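Long-range contacts in PHOX (Pseudomonas fluorescens, PDB 4A9V), which catalyses phosphate release from phosphomonoesters as an alkaline phosphatase, using a cofactor of iron and calcium ions held by a beta-propeller: residues A[381-385]-A[417-421]; A[397-403]-A[427-433]. All blocks are in the same frame, centred on the assembly; numbering follows the deposited sequence.

Interaction 1 of 2, residues A[381-385]-A[417-421]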
ATOM      1  N   THR A 381     -18.985   5.609  -6.460  1.00  7.21           N
ATOM      2  CA  THR A 381     -18.990   6.645  -5.431  1.00  7.37           C
ATOM      3  C   THR A 381     -17.579   7.159  -5.166  1.00  6.96           C
ATOM      4  O   THR A 381     -16.679   6.385  -4.828  1.00  7.16           O
ATOM      5  CB  THR A 381     -19.562   6.106  -4.111  1.00  8.44           C
ATOM      6  OG1 THR A 381     -20.870   5.563  -4.332  1.00  8.45           O
ATOM      7  CG2 THR A 381     -19.605   7.191  -3.041  1.00  8.31           C
ATOM      8  N   ARG A 382     -17.400   8.469  -5.284  1.00  7.38           N
ATOM      9  CA  ARG A 382     -16.116   9.100  -4.994  1.00  7.36           C
ATOM     10  C   ARG A 382     -15.808   9.045  -3.502  1.00  6.84           C
ATOM     11  O   ARG A 382     -16.660   9.380  -2.680  1.00  7.82           O
ATOM     12  CB  ARG A 382     -16.158  10.552  -5.469  1.00  7.54           C
ATOM     13  CG  ARG A 382     -16.391  10.684  -6.968  1.00  8.42           C
ATOM     14  CD  ARG A 382     -16.295  12.129  -7.418  1.00  9.70           C
ATOM     15  NE  ARG A 382     -14.908  12.576  -7.428  1.00  9.37           N
ATOM     16  CZ  ARG A 382     -14.519  13.772  -7.849  1.00 10.44           C
ATOM     17  NH1 ARG A 382     -15.427  14.705  -8.072  1.00 12.73           N
ATOM     18  NH2 ARG A 382     -13.228  14.059  -7.981  1.00 12.50           N
ATOM     19  N   MET A 383     -14.600   8.596  -3.158  1.00  6.96           N
ATOM     20  CA  MET A 383     -14.252   8.265  -1.777  1.00  7.13           C
ATOM     21  C   MET A 383     -13.134   9.154  -1.228  1.00  6.59           C
ATOM     22  O   MET A 383     -12.307   9.689  -1.974  1.00  7.39           O
ATOM     23  CB  MET A 383     -13.829   6.798  -1.675  1.00  7.20           C
ATOM     24  CG  MET A 383     -14.878   5.807  -2.168  1.00  7.27           C
ATOM     25  SD  MET A 383     -16.465   5.881  -1.318  1.00  8.22           S
ATOM     26  CE  MET A 383     -16.036   5.158   0.259  1.00  8.25           C
ATOM     27  N   ASP A 384     -13.056   9.200   0.102  1.00  6.76           N
ATOM     28  CA  ASP A 384     -12.007   9.940   0.812  1.00  6.90           C
ATOM     29  C   ASP A 384     -10.697   9.128   0.891  1.00  6.50           C
ATOM     30  O   ASP A 384     -10.309   8.654   1.960  1.00  7.72           O
ATOM     31  CB  ASP A 384     -12.456  10.277   2.243  1.00  7.09           C
ATOM     32  CG  ASP A 384     -13.552  11.330   2.324  1.00  7.46           C
ATOM     33  OD1 ASP A 384     -13.906  11.936   1.289  1.00  7.50           O
ATOM     34  OD2 ASP A 384     -13.998  11.570   3.473  1.00  7.97           O
ATOM     35  N   ARG A 385      -9.996   9.030  -0.234  1.00  7.05           N
ATOM     36  CA  ARG A 385      -8.668   8.407  -0.295  0.70  6.64           C
ATOM     37  C   ARG A 385      -8.633   7.010   0.308  1.00  7.15           C
ATOM     38  O   ARG A 385      -8.003   6.772   1.345  1.00  7.20           O
ATOM     39  CB  ARG A 385      -7.613   9.284   0.364  0.70  6.86           C
ATOM     40  CG  ARG A 385      -7.387  10.606  -0.341  0.70  8.49           C
ATOM     41  CD  ARG A 385      -6.198  11.320   0.260  0.70  9.28           C
ATOM     42  NE  ARG A 385      -4.995  10.521   0.091  0.70 11.90           N
ATOM     43  CZ  ARG A 385      -3.929  10.602   0.873  0.70 11.80           C
ATOM     44  NH1 ARG A 385      -3.795  11.639   1.687  0.70 14.77           N
ATOM     45  NH2 ARG A 385      -2.934   9.735   0.728  0.70 15.12           N
ATOM     46  N   GLY A 417     -23.039   9.554   3.474  1.00  9.75           N
ATOM     47  CA  GLY A 417     -22.714   8.134   3.511  1.00 10.03           C
ATOM     48  C   GLY A 417     -21.406   7.879   4.234  1.00  8.34           C
ATOM     49  O   GLY A 417     -21.196   8.381   5.339  1.00  9.11           O
ATOM     50  N   PRO A 418     -20.489   7.146   3.589  1.00  8.05           N
ATOM     51  CA  PRO A 418     -19.239   6.793   4.249  1.00  7.86           C
ATOM     52  C   PRO A 418     -18.188   7.903   4.225  1.00  7.61           C
ATOM     53  O   PRO A 418     -17.065   7.687   4.694  1.00  7.92           O
ATOM     54  CB  PRO A 418     -18.775   5.572   3.462  1.00  8.70           C
ATOM     55  CG  PRO A 418     -19.316   5.802   2.084  1.00  9.71           C
ATOM     56  CD  PRO A 418     -20.664   6.426   2.315  1.00  9.19           C
ATOM     57  N   ASN A 419     -18.565   9.071   3.689  1.00  7.43           N
ATOM     58  CA  ASN A 419     -17.706  10.261   3.656  1.00  8.06           C
ATOM     59  C   ASN A 419     -18.447  11.441   4.318  1.00  8.07           C
ATOM     60  O   ASN A 419     -18.940  12.341   3.634  1.00  8.61           O
ATOM     61  CB  ASN A 419     -17.300  10.595   2.214  1.00  7.90           C
ATOM     62  CG  ASN A 419     -16.684   9.404   1.490  1.00  7.58           C
ATOM     63  OD1 ASN A 419     -15.536   9.037   1.736  1.00  8.33           O
ATOM     64  ND2 ASN A 419     -17.437   8.820   0.561  1.00  9.24           N
ATOM     65  N   PRO A 420     -18.578  11.405   5.658  1.00  8.12           N
ATOM     66  CA  PRO A 420     -19.602  12.204   6.342  1.00  8.96           C
ATOM     67  C   PRO A 420     -19.200  13.636   6.726  1.00  8.68           C
ATOM     68  O   PRO A 420     -20.009  14.338   7.333  1.00  9.55           O
ATOM     69  CB  PRO A 420     -19.872  11.393   7.604  1.00  9.60           C
ATOM     70  CG  PRO A 420     -18.560  10.741   7.894  1.00  8.92           C
ATOM     71  CD  PRO A 420     -18.057  10.337   6.529  1.00  7.96           C
ATOM     72  N   ARG A 421     -17.971  14.051   6.423  1.00  8.21           N
ATOM     73  CA  ARG A 421     -17.475  15.365   6.853  1.00  8.97           C
ATOM     74  C   ARG A 421     -16.820  16.115   5.705  1.00  7.89           C
ATOM     75  O   ARG A 421     -15.885  15.616   5.075  1.00  8.83           O
ATOM     76  CB  ARG A 421     -16.457  15.222   7.992  1.00  8.83           C
ATOM     77  CG  ARG A 421     -17.041  14.654   9.272  1.00  8.73           C
ATOM     78  CD  ARG A 421     -16.005  14.491  10.374  1.00  8.94           C
ATOM     79  NE  ARG A 421     -14.953  13.559   9.978  1.00  8.72           N
ATOM     80  CZ  ARG A 421     -13.984  13.141  10.779  1.00  8.34           C
ATOM     81  NH1 ARG A 421     -13.942  13.540  12.041  1.00  9.02           N
ATOM     82  NH2 ARG A 421     -13.067  12.307  10.322  1.00  8.38           N
TER
HETATM   83  O   HOH W   1     -15.639  12.911   5.082  1.00  8.22           O

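Interaction 2 of 2, residues A[397-403]-A[427-433]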
ATOM      1  N   GLN A 397     -15.484 -10.055   7.148  0.50  7.92           N
ATOM      2  CA  GLN A 397     -15.839  -8.652   6.970  0.50  6.55           C
ATOM      3  C   GLN A 397     -14.632  -7.845   6.510  0.50  6.54           C
ATOM      4  O   GLN A 397     -13.483  -8.168   6.834  0.50  5.45           O
ATOM      5  CB  GLN A 397     -16.433  -8.068   8.254  0.50  6.17           C
ATOM      6  CG  GLN A 397     -17.797  -8.652   8.607  0.50  7.86           C
ATOM      7  CD  GLN A 397     -18.578  -7.795   9.586  0.50  9.42           C
ATOM      8  OE1 GLN A 397     -19.156  -6.779   9.213  0.50  9.75           O
ATOM      9  NE2 GLN A 397     -18.496  -8.140  10.862  0.50 15.86           N
ATOM     10  N   VAL A 398     -14.899  -6.845   5.682  1.00  6.63           N
ATOM     11  CA  VAL A 398     -13.846  -6.176   4.941  1.00  6.48           C
ATOM     12  C   VAL A 398     -13.715  -4.752   5.494  1.00  6.71           C
ATOM     13  O   VAL A 398     -14.720  -4.092   5.757  1.00  7.65           O
ATOM     14  CB  VAL A 398     -14.200  -6.134   3.436  1.00  6.66           C
ATOM     15  CG1 VAL A 398     -13.038  -5.599   2.627  1.00  7.04           C
ATOM     16  CG2 VAL A 398     -14.592  -7.524   2.953  1.00  7.90           C
ATOM     17  N   TYR A 399     -12.475  -4.298   5.681  1.00  6.00           N
ATOM     18  CA  TYR A 399     -12.179  -3.002   6.291  1.00  6.29           C
ATOM     19  C   TYR A 399     -11.275  -2.221   5.353  1.00  6.23           C
ATOM     20  O   TYR A 399     -10.347  -2.788   4.770  1.00  7.15           O
ATOM     21  CB  TYR A 399     -11.459  -3.194   7.630  1.00  6.78           C
ATOM     22  CG  TYR A 399     -12.268  -3.927   8.672  1.00  6.82           C
ATOM     23  CD1 TYR A 399     -12.516  -5.291   8.560  1.00  7.11           C
ATOM     24  CD2 TYR A 399     -12.765  -3.266   9.784  1.00  7.36           C
ATOM     25  CE1 TYR A 399     -13.314  -5.952   9.475  1.00  7.47           C
ATOM     26  CE2 TYR A 399     -13.529  -3.924  10.722  1.00  7.92           C
ATOM     27  CZ  TYR A 399     -13.808  -5.264  10.569  1.00  7.66           C
ATOM     28  OH  TYR A 399     -14.625  -5.879  11.483  1.00  8.98           O
ATOM     29  N   CYS A 400     -11.546  -0.927   5.202  1.00  6.41           N
ATOM     30  CA  CYS A 400     -10.813  -0.071   4.282  1.00  6.38           C
ATOM     31  C   CYS A 400     -10.583   1.273   4.961  1.00  6.22           C
ATOM     32  O   CYS A 400     -11.532   1.916   5.417  1.00  7.07           O
ATOM     33  CB  CYS A 400     -11.652   0.149   3.016  1.00  7.80           C
ATOM     34  SG  CYS A 400     -10.873   1.168   1.745  1.00  8.78           S
ATOM     35  N   THR A 401      -9.336   1.728   4.992  1.00  6.04           N
ATOM     36  CA  THR A 401      -9.082   3.076   5.470  1.00  6.16           C
ATOM     37  C   THR A 401      -9.439   4.098   4.394  1.00  6.61           C
ATOM     38  O   THR A 401      -9.233   3.873   3.194  1.00  7.12           O
ATOM     39  CB  THR A 401      -7.623   3.253   5.912  1.00  6.50           C
ATOM     40  OG1 THR A 401      -6.763   2.854   4.847  1.00  7.03           O
ATOM     41  CG2 THR A 401      -7.328   2.438   7.156  1.00  6.85           C
ATOM     42  N   LEU A 402     -10.026   5.196   4.844  1.00  6.05           N
ATOM     43  CA  LEU A 402     -10.288   6.362   4.020  1.00  5.89           C
ATOM     44  C   LEU A 402      -9.533   7.494   4.705  1.00  6.52           C
ATOM     45  O   LEU A 402      -9.949   7.983   5.766  1.00  7.15           O
ATOM     46  CB  LEU A 402     -11.796   6.634   3.981  1.00  6.69           C
ATOM     47  CG  LEU A 402     -12.676   5.515   3.403  1.00  7.19           C
ATOM     48  CD1 LEU A 402     -14.150   5.864   3.554  1.00  7.41           C
ATOM     49  CD2 LEU A 402     -12.327   5.297   1.937  1.00  9.19           C
ATOM     50  N   THR A 403      -8.312   7.737   4.242  1.00  6.48           N
ATOM     51  CA  THR A 403      -7.311   8.293   5.131  1.00  6.08           C
ATOM     52  C   THR A 403      -7.606   9.753   5.508  1.00  6.82           C
ATOM     53  O   THR A 403      -7.360  10.165   6.638  1.00  7.25           O
ATOM     54  CB  THR A 403      -5.884   8.087   4.576  1.00  6.78           C
ATOM     55  OG1 THR A 403      -4.947   8.295   5.635  1.00  7.09           O
ATOM     56  CG2 THR A 403      -5.552   9.019   3.428  1.00  7.21           C
ATOM     57  N   GLY A 427      -9.856  11.385   8.659  1.00  6.96           N
ATOM     58  CA  GLY A 427     -10.124  10.068   8.090  1.00  7.11           C
ATOM     59  C   GLY A 427     -11.078   9.201   8.893  1.00  6.57           C
ATOM     60  O   GLY A 427     -11.622   9.601   9.930  1.00  6.92           O
ATOM     61  N   GLN A 428     -11.289   7.998   8.379  1.00  6.55           N
ATOM     62  CA  GLN A 428     -12.259   7.075   8.934  1.00  6.70           C
ATOM     63  C   GLN A 428     -11.956   5.677   8.388  1.00  6.34           C
ATOM     64  O   GLN A 428     -11.170   5.531   7.442  1.00  7.80           O
ATOM     65  CB  GLN A 428     -13.704   7.513   8.600  1.00  7.15           C
ATOM     66  CG  GLN A 428     -14.054   7.547   7.113  1.00  7.08           C
ATOM     67  CD  GLN A 428     -13.899   8.925   6.484  1.00  6.76           C
ATOM     68  OE1 GLN A 428     -13.268   9.816   7.047  1.00  7.70           O
ATOM     69  NE2 GLN A 428     -14.408   9.076   5.268  1.00  7.61           N
ATOM     70  N   ILE A 429     -12.478   4.660   9.068  1.00  6.41           N
ATOM     71  CA  ILE A 429     -12.345   3.280   8.605  1.00  6.72           C
ATOM     72  C   ILE A 429     -13.725   2.735   8.265  1.00  6.18           C
ATOM     73  O   ILE A 429     -14.642   2.715   9.105  1.00  6.87           O
ATOM     74  CB  ILE A 429     -11.643   2.364   9.626  1.00  7.09           C
ATOM     75  CG1 ILE A 429     -10.271   2.942   9.981  1.00  7.69           C
ATOM     76  CG2 ILE A 429     -11.526   0.958   9.053  1.00  8.61           C
ATOM     77  CD1 ILE A 429      -9.501   2.133  11.007  1.00 10.15           C
ATOM     78  N   LEU A 430     -13.861   2.329   7.010  1.00  6.36           N
ATOM     79  CA  LEU A 430     -15.073   1.788   6.437  1.00  7.00           C
ATOM     80  C   LEU A 430     -15.059   0.262   6.521  1.00  6.15           C
ATOM     81  O   LEU A 430     -14.024  -0.360   6.297  1.00  8.96           O
ATOM     82  CB  LEU A 430     -15.124   2.236   4.976  1.00  7.35           C
ATOM     83  CG  LEU A 430     -16.149   1.610   4.040  1.00  8.12           C
ATOM     84  CD1 LEU A 430     -17.568   1.953   4.455  1.00  8.65           C
ATOM     85  CD2 LEU A 430     -15.873   2.081   2.626  1.00 10.06           C
ATOM     86  N   ARG A 431     -16.189  -0.330   6.898  1.00  6.81           N
ATOM     87  CA  ARG A 431     -16.356  -1.775   6.931  1.00  6.98           C
ATOM     88  C   ARG A 431     -17.507  -2.163   6.025  1.00  6.93           C
ATOM     89  O   ARG A 431     -18.526  -1.472   5.990  1.00  7.79           O
ATOM     90  CB  ARG A 431     -16.634  -2.232   8.371  1.00  7.59           C
ATOM     91  CG  ARG A 431     -17.084  -3.674   8.502  1.00  7.83           C
ATOM     92  CD  ARG A 431     -17.001  -4.177   9.933  1.00  8.36           C
ATOM     93  NE  ARG A 431     -17.798  -3.368  10.846  1.00  7.95           N
ATOM     94  CZ  ARG A 431     -17.708  -3.429  12.172  1.00  8.07           C
ATOM     95  NH1 ARG A 431     -16.893  -4.302  12.747  1.00  9.20           N
ATOM     96  NH2 ARG A 431     -18.422  -2.599  12.917  1.00  9.89           N
ATOM     97  N   TRP A 432     -17.397  -3.312   5.362  1.00  7.00           N
ATOM     98  CA  TRP A 432     -18.564  -3.913   4.734  1.00  7.57           C
ATOM     99  C   TRP A 432     -18.634  -5.392   4.961  1.00  7.10           C
ATOM    100  O   TRP A 432     -17.631  -6.074   5.195  1.00  7.60           O
ATOM    101  CB  TRP A 432     -18.702  -3.574   3.239  1.00  7.69           C
ATOM    102  CG  TRP A 432     -17.566  -4.014   2.352  1.00  8.21           C
ATOM    103  CD1 TRP A 432     -17.447  -5.191   1.621  1.00  9.69           C
ATOM    104  CD2 TRP A 432     -16.426  -3.201   1.945  1.00  8.06           C
ATOM    105  NE1 TRP A 432     -16.330  -5.158   0.825  1.00  9.47           N
ATOM    106  CE2 TRP A 432     -15.675  -3.983   0.973  1.00  8.36           C
ATOM    107  CE3 TRP A 432     -15.995  -1.932   2.257  1.00  8.27           C
ATOM    108  CZ2 TRP A 432     -14.532  -3.485   0.358  1.00 10.28           C
ATOM    109  CZ3 TRP A 432     -14.837  -1.448   1.656  1.00  9.26           C
ATOM    110  CH2 TRP A 432     -14.108  -2.217   0.750  1.00  9.93           C
ATOM    111  N   ARG A 433     -19.863  -5.887   4.919  1.00  6.77           N
ATOM    112  CA  ARG A 433     -20.179  -7.302   5.035  1.00  7.29           C
ATOM    113  C   ARG A 433     -20.897  -7.750   3.767  1.00  7.15           C
ATOM    114  O   ARG A 433     -22.005  -7.299   3.459  1.00  7.18           O
ATOM    115  CB  ARG A 433     -21.059  -7.562   6.246  1.00  7.78           C
ATOM    116  CG  ARG A 433     -21.389  -9.032   6.425  1.00  7.83           C
ATOM    117  CD  ARG A 433     -22.197  -9.262   7.677  1.00  8.47           C
ATOM    118  NE  ARG A 433     -22.455 -10.677   7.878  1.00  9.10           N
ATOM    119  CZ  ARG A 433     -23.088 -11.177   8.931  1.00  9.64           C
ATOM    120  NH1 ARG A 433     -23.521 -10.374   9.891  1.00 10.67           N
ATOM    121  NH2 ARG A 433     -23.231 -12.485   9.045  1.00  9.88           N
TER

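Interaction 1 of 2, residues A[381-385]-A[417-421]
Asp384 and Asn419 meet through a backbone N-H and an amide oxygen: Asp384 N donates to Asn419 OD1 at 3.0 Å, from well above the carbonyl plane, and the bond is bent, 141° at the hydrogen. The amide's other end faces the neighbouring residue, where Asn419 ND2 makes a weak but nearly straight hydrogen bond to Met383 SD at 3.6 Å. One side-chain amide thus spans two successive residues, which fixes which end is oxygen and which nitrogen. The Asp384 carboxylate slides past this amide in the opposite direction, the two planes 54° apart, and is occupied elsewhere: OD1 forms a salt bridge with Arg408 and OD2 accepts from Gln428 and Asn424. These donors probably keep it ionised although it is buried. A water completes the polar link, donating to Asp384 OD2 at 2.7 Å and accepting from Arg421 N at 2.9 Å. Outside this network lies the apolar contact. With CG beside its backbone N (chi1 -57°), the bent Met383 chain crosses Pro418 at about a right angle, bringing CE to 3.8 Å from Pro418 CG; Phe329 and Leu430 touch both residues. One amide, helped by a water and a proline, can thus join an irregular loop to a sheet's edge. Here Asp384 centres an inverse gamma turn just before strand 386-391, and the long 403-427 loop of the propeller fold packs against it.

Interaction 2 of 2, residues A[397-403]-A[427-433]
Trp432 lays one face of its indole against Val398, whose CB stands 3.6 Å from the centroid of the five-membered ring in a CH-pi contact. Val398 CG1, anti to the backbone N (chi1 -173°), reaches across to the six-membered ring, 3.4 Å from Trp432 CZ2, while Leu430 CG lies in plane at the indole edge. An alanine in place of Trp432 would probably leave Val398 without its aromatic cover and open a gap beside Cys400 CB, which packs 3.8 Å from Trp432 CZ3. Among these apolar neighbours the buried Trp432 NE1 has no hydrogen-bonding partner.

On the other side of the sheet, Arg431 runs alongside Tyr399: CG lies over one face of the phenol near the rim, while CD makes the closest carbon contact, 3.4 Å from Tyr399 CZ. Its bend at chi3 (58°) turns the guanidinium round the phenol end, and NH1 donates to Tyr399 OH at 3.0 Å, with the hydroxyl oxygen at the edge of the guanidinium plane; NE pairs with Asp447. Ile429 CG2 sits near the plane of the phenol, and Thr401 CG2 lies beside Ile429 CG1.

Six backbone hydrogen bonds join the strands, two each at Val398-Trp432, Cys400-Leu430 and Leu402-Gln428. At the end of this ladder Gly427 CA lies 3.1 Å from Thr403 O, where a side chain would clash. This is a regular antiparallel pair within a beta-propeller sheet, its Thr403 end close to a bound calcium ion.

In the fold
The segments alternate along the chain, 381-385, 397-403, 417-421, 427-433, so each contact closes a loop that overlaps the other. Their centres lie about 11 Å apart. Interaction 2 pairs neighbouring strands in the antiparallel sheet whose last strand, 386-391, begins just after segment 381-385; interaction 1 holds the entry to that strand against the loop joining 398-402 to 428-434. The two meet directly, with probable hydrogen bonds from Gln428 NE2 to Pro418 O and from Thr403 N to Arg385 O. Strand 386-391 carries Glu387, a ligand of calcium and part of the diiron pocket. The Thr403 end of interaction 2 adjoins the metals; the Asp384 side chain lies about 12 Å from them, behind Glu387.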